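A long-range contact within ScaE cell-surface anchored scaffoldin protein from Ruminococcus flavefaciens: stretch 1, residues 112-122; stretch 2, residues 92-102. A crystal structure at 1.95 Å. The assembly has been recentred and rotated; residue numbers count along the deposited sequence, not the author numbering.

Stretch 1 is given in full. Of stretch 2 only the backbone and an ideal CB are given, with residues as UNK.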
# COMPACT_ATOMS: atom_id res chain seq x y z
N THR A 112 5.58 2.32 5.78
CA THR A 112 4.53 2.84 6.67
C THR A 112 4.25 1.82 7.75
O THR A 112 4.38 0.62 7.51
CB THR A 112 3.20 3.10 5.91
OG1 THR A 112 2.70 1.85 5.37
CG2 THR A 112 3.42 4.19 4.78
N ALA A 113 3.85 2.27 8.95
CA ALA A 113 3.58 1.34 10.07
C ALA A 113 2.47 1.94 10.93
O ALA A 113 2.35 3.15 11.04
CB ALA A 113 4.85 1.08 10.95
N THR A 114 1.62 1.06 11.46
CA THR A 114 0.55 1.49 12.37
C THR A 114 0.52 0.49 13.52
O THR A 114 0.99 -0.66 13.41
CB THR A 114 -0.86 1.50 11.73
OG1 THR A 114 -1.27 0.16 11.42
CG2 THR A 114 -0.93 2.41 10.46
N GLY A 115 -0.04 0.94 14.63
CA GLY A 115 -0.23 0.08 15.80
C GLY A 115 -1.36 0.65 16.61
O GLY A 115 -1.74 1.80 16.40
N SER A 116 -1.86 -0.13 17.57
CA SER A 116 -2.90 0.34 18.46
C SER A 116 -3.07 -0.67 19.60
O SER A 116 -2.54 -1.81 19.53
CB SER A 116 -4.22 0.46 17.71
OG SER A 116 -5.02 1.45 18.32
N SER A 117 -3.81 -0.28 20.63
CA SER A 117 -4.00 -1.15 21.81
C SER A 117 -5.22 -2.04 21.63
O SER A 117 -5.37 -3.01 22.36
CB SER A 117 -4.12 -0.32 23.10
OG SER A 117 -5.20 0.60 23.00
N THR A 118 -6.08 -1.72 20.67
CA THR A 118 -7.25 -2.55 20.32
C THR A 118 -7.36 -2.60 18.78
O THR A 118 -6.70 -1.83 18.10
CB THR A 118 -8.60 -1.96 20.84
OG1 THR A 118 -8.81 -0.68 20.22
CG2 THR A 118 -8.61 -1.79 22.36
N ASN A 119 -8.20 -3.49 18.25
CA ASN A 119 -8.33 -3.64 16.81
C ASN A 119 -9.27 -2.59 16.24
O ASN A 119 -10.39 -2.89 15.80
CB ASN A 119 -8.80 -5.07 16.46
CG ASN A 119 -7.78 -6.11 16.84
OD1 ASN A 119 -6.59 -5.91 16.61
ND2 ASN A 119 -8.24 -7.23 17.42
N ASN A 120 -8.83 -1.34 16.27
CA ASN A 120 -9.66 -0.26 15.80
C ASN A 120 -9.24 0.35 14.46
O ASN A 120 -9.66 1.45 14.10
CB ASN A 120 -9.87 0.80 16.92
CG ASN A 120 -8.58 1.39 17.43
OD1 ASN A 120 -7.50 1.09 16.91
ND2 ASN A 120 -8.67 2.26 18.45
N GLY A 121 -8.47 -0.39 13.66
CA GLY A 121 -8.35 -0.03 12.25
C GLY A 121 -9.70 -0.10 11.53
O GLY A 121 -10.58 -0.89 11.89
N LYS A 122 -9.86 0.73 10.50
CA LYS A 122 -11.09 0.79 9.70
C LYS A 122 -10.78 0.57 8.21
O LYS A 122 -9.62 0.49 7.80
CB LYS A 122 -11.74 2.18 9.88
CG LYS A 122 -12.15 2.53 11.34
CD LYS A 122 -13.31 1.61 11.80
CE LYS A 122 -13.98 2.16 13.08
NZ LYS A 122 -15.05 1.20 13.53
N UNK A 92 -8.45 8.29 6.69
CA UNK A 92 -9.57 7.89 7.55
C UNK A 92 -9.54 6.47 8.05
O UNK A 92 -10.00 6.21 9.15
CB UNK A 92 -10.88 8.10 6.80
N UNK A 93 -9.02 5.52 7.26
CA UNK A 93 -8.90 4.14 7.75
C UNK A 93 -8.06 4.04 9.03
O UNK A 93 -8.26 3.12 9.82
CB UNK A 93 -8.28 3.26 6.66
N UNK A 94 -7.08 4.92 9.19
CA UNK A 94 -6.17 4.89 10.35
C UNK A 94 -6.55 5.86 11.48
O UNK A 94 -5.77 6.08 12.40
CB UNK A 94 -4.75 5.21 9.88
N UNK A 95 -7.76 6.44 11.41
CA UNK A 95 -8.11 7.60 12.28
C UNK A 95 -8.11 7.25 13.75
O UNK A 95 -7.82 8.11 14.58
CB UNK A 95 -9.49 8.15 11.91
N UNK A 96 -8.42 6.00 14.09
CA UNK A 96 -8.41 5.56 15.49
C UNK A 96 -7.12 4.86 15.90
O UNK A 96 -6.90 4.64 17.09
CB UNK A 96 -9.59 4.62 15.74
N UNK A 97 -6.26 4.49 14.94
CA UNK A 97 -5.01 3.80 15.31
C UNK A 97 -4.11 4.74 16.09
O UNK A 97 -3.95 5.89 15.70
CB UNK A 97 -4.28 3.28 14.07
N UNK A 98 -3.56 4.27 17.22
CA UNK A 98 -2.81 5.14 18.12
C UNK A 98 -1.40 5.49 17.61
O UNK A 98 -0.92 6.59 17.86
CB UNK A 98 -2.70 4.47 19.49
N UNK A 99 -0.78 4.56 16.88
CA UNK A 99 0.57 4.76 16.30
C UNK A 99 0.46 4.78 14.77
O UNK A 99 -0.15 3.85 14.16
CB UNK A 99 1.53 3.66 16.75
N UNK A 100 1.02 5.80 14.14
CA UNK A 100 1.07 5.88 12.67
C UNK A 100 2.37 6.56 12.30
O UNK A 100 2.66 7.66 12.80
CB UNK A 100 -0.13 6.64 12.09
N UNK A 101 3.18 5.94 11.45
CA UNK A 101 4.37 6.65 10.96
C UNK A 101 4.71 6.29 9.52
O UNK A 101 4.46 5.16 9.06
CB UNK A 101 5.57 6.34 11.86
N UNK A 102 5.26 7.27 8.79
CA UNK A 102 5.75 7.05 7.43
C UNK A 102 7.19 7.50 7.39
O UNK A 102 7.54 8.61 7.88
CB UNK A 102 4.91 7.79 6.39

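Residues 99-102 form a strand antiparallel to 112-115, and the chain before them, 92-98, curls beside the loop 116-122.

Position 92, with helical angles (-59/-34), has its CB beyond reach of stretch 1, so almost any residue would suit; it is R92. At 93 the carbonyl O accepts a hydrogen bond from K122 N (3.0 Å), while the ideal CB lies 3.3 Å from K122 O. That tight approach favours a small side chain, and the residue is A93. The CB of 94 points away; stretch 1 does little to decide the choice, which is A94.

Position 95 points sideways into space free of stretch 1, where only a long side chain could return to it. R95 does so: its guanidinium lays one face over K122 CG, 3.7 Å from R95 NH1. R95 NH1 also donates to R92 O (2.9 Å). The CB of 96 points toward stretch 1, 3.6 Å from N120 O, with the aliphatic part of K122 nearby; a medium-sized apolar residue would fit. L96 places CD1 3.8 Å from K122 CE. Its backbone N and N120 O are joined through a water.

At 97, an extended backbone (-66/133) directs CB sideways, 3.8 Å from G115 O and close to T114 and S116, with G121 within reach of a longer side chain; leucine, isoleucine or methionine would suit. L97 fills the hollow, with CD1 3.7 Å from T114 CB and CD2 3.4 Å from G121 N.

At 98 the backbone N and hydroxyl of S117 favour a polar side chain that can accept: Glu or Gln, long enough to reach S117. E98 OE1 accepts a weak hydrogen bond from S117 N (3.4 Å), and OE2 lies 2.8 Å from S117 OG. E98 N donates weakly to S116 OG (3.4 Å), which itself donates to N120 OD1.

Position 99 pairs with G115 through two hydrogen bonds, N to G115 O (3.0 Å) and O from G115 N (2.9 Å). The glycine leaves room beside CB for a branched or apolar residue; L99 sends CD2 to 3.5 Å from where a CB on G115 would lie.

On the opposite sheet face, 100 has T114 CG2 4.6 Å from its ideal CB, so many residues would do. K100 instead turns back along its own stretch, NZ donating to A94 O and L97 O (both 2.8 Å).

Position 101 shares its face with A113, whose small methyl leaves space for a long chain; K101 brings CE 3.9 Å from A113 CB. At 102, beside T112 CG2, a small apolar residue suffices: A102, CB 4.3 Å from that methyl.

Stretch 2 (92-102) RAARLLELKKA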
# COMPACT_ATOMS: atom_id res chain seq x y z
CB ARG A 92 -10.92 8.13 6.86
CG ARG A 92 -11.33 9.58 6.88
CD ARG A 92 -12.84 9.73 6.89
NE ARG A 92 -13.29 10.07 8.24
CZ ARG A 92 -14.19 9.39 8.94
NH1 ARG A 92 -14.80 8.33 8.44
NH2 ARG A 92 -14.49 9.81 10.15
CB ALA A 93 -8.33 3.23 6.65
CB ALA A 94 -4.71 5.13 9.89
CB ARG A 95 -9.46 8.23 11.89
CG ARG A 95 -10.64 7.27 12.05
CD ARG A 95 -11.93 7.93 11.55
NE ARG A 95 -13.13 7.12 11.75
CZ ARG A 95 -13.54 6.16 10.92
NH1 ARG A 95 -12.83 5.84 9.82
NH2 ARG A 95 -14.67 5.53 11.17
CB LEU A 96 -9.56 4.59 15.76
CG LEU A 96 -10.96 5.05 15.33
CD1 LEU A 96 -11.96 3.95 15.71
CD2 LEU A 96 -11.32 6.43 15.95
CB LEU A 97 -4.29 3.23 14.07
CG LEU A 97 -5.14 2.22 13.29
CD1 LEU A 97 -4.50 1.95 11.92
CD2 LEU A 97 -5.33 0.91 14.02
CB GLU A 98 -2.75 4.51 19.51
CG GLU A 98 -4.17 4.36 20.08
CD GLU A 98 -4.29 3.34 21.22
OE1 GLU A 98 -3.26 2.85 21.73
OE2 GLU A 98 -5.43 3.05 21.58
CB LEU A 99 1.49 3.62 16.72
CG LEU A 99 2.84 3.50 15.95
CD1 LEU A 99 3.73 4.76 16.05
CD2 LEU A 99 3.64 2.25 16.39
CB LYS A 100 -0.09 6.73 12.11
CG LYS A 100 -1.47 6.18 12.40
CD LYS A 100 -2.59 7.05 11.87
CE LYS A 100 -2.95 8.20 12.80
NZ LYS A 100 -4.05 7.88 13.74
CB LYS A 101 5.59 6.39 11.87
CG LYS A 101 5.95 4.93 12.02
CD LYS A 101 7.38 4.70 12.55
CE LYS A 101 7.80 3.23 12.27
NZ LYS A 101 9.06 2.80 12.96
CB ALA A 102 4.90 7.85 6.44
O HOH W 1 -8.74 3.58 12.54
O HOH W 2 -7.49 1.22 21.52
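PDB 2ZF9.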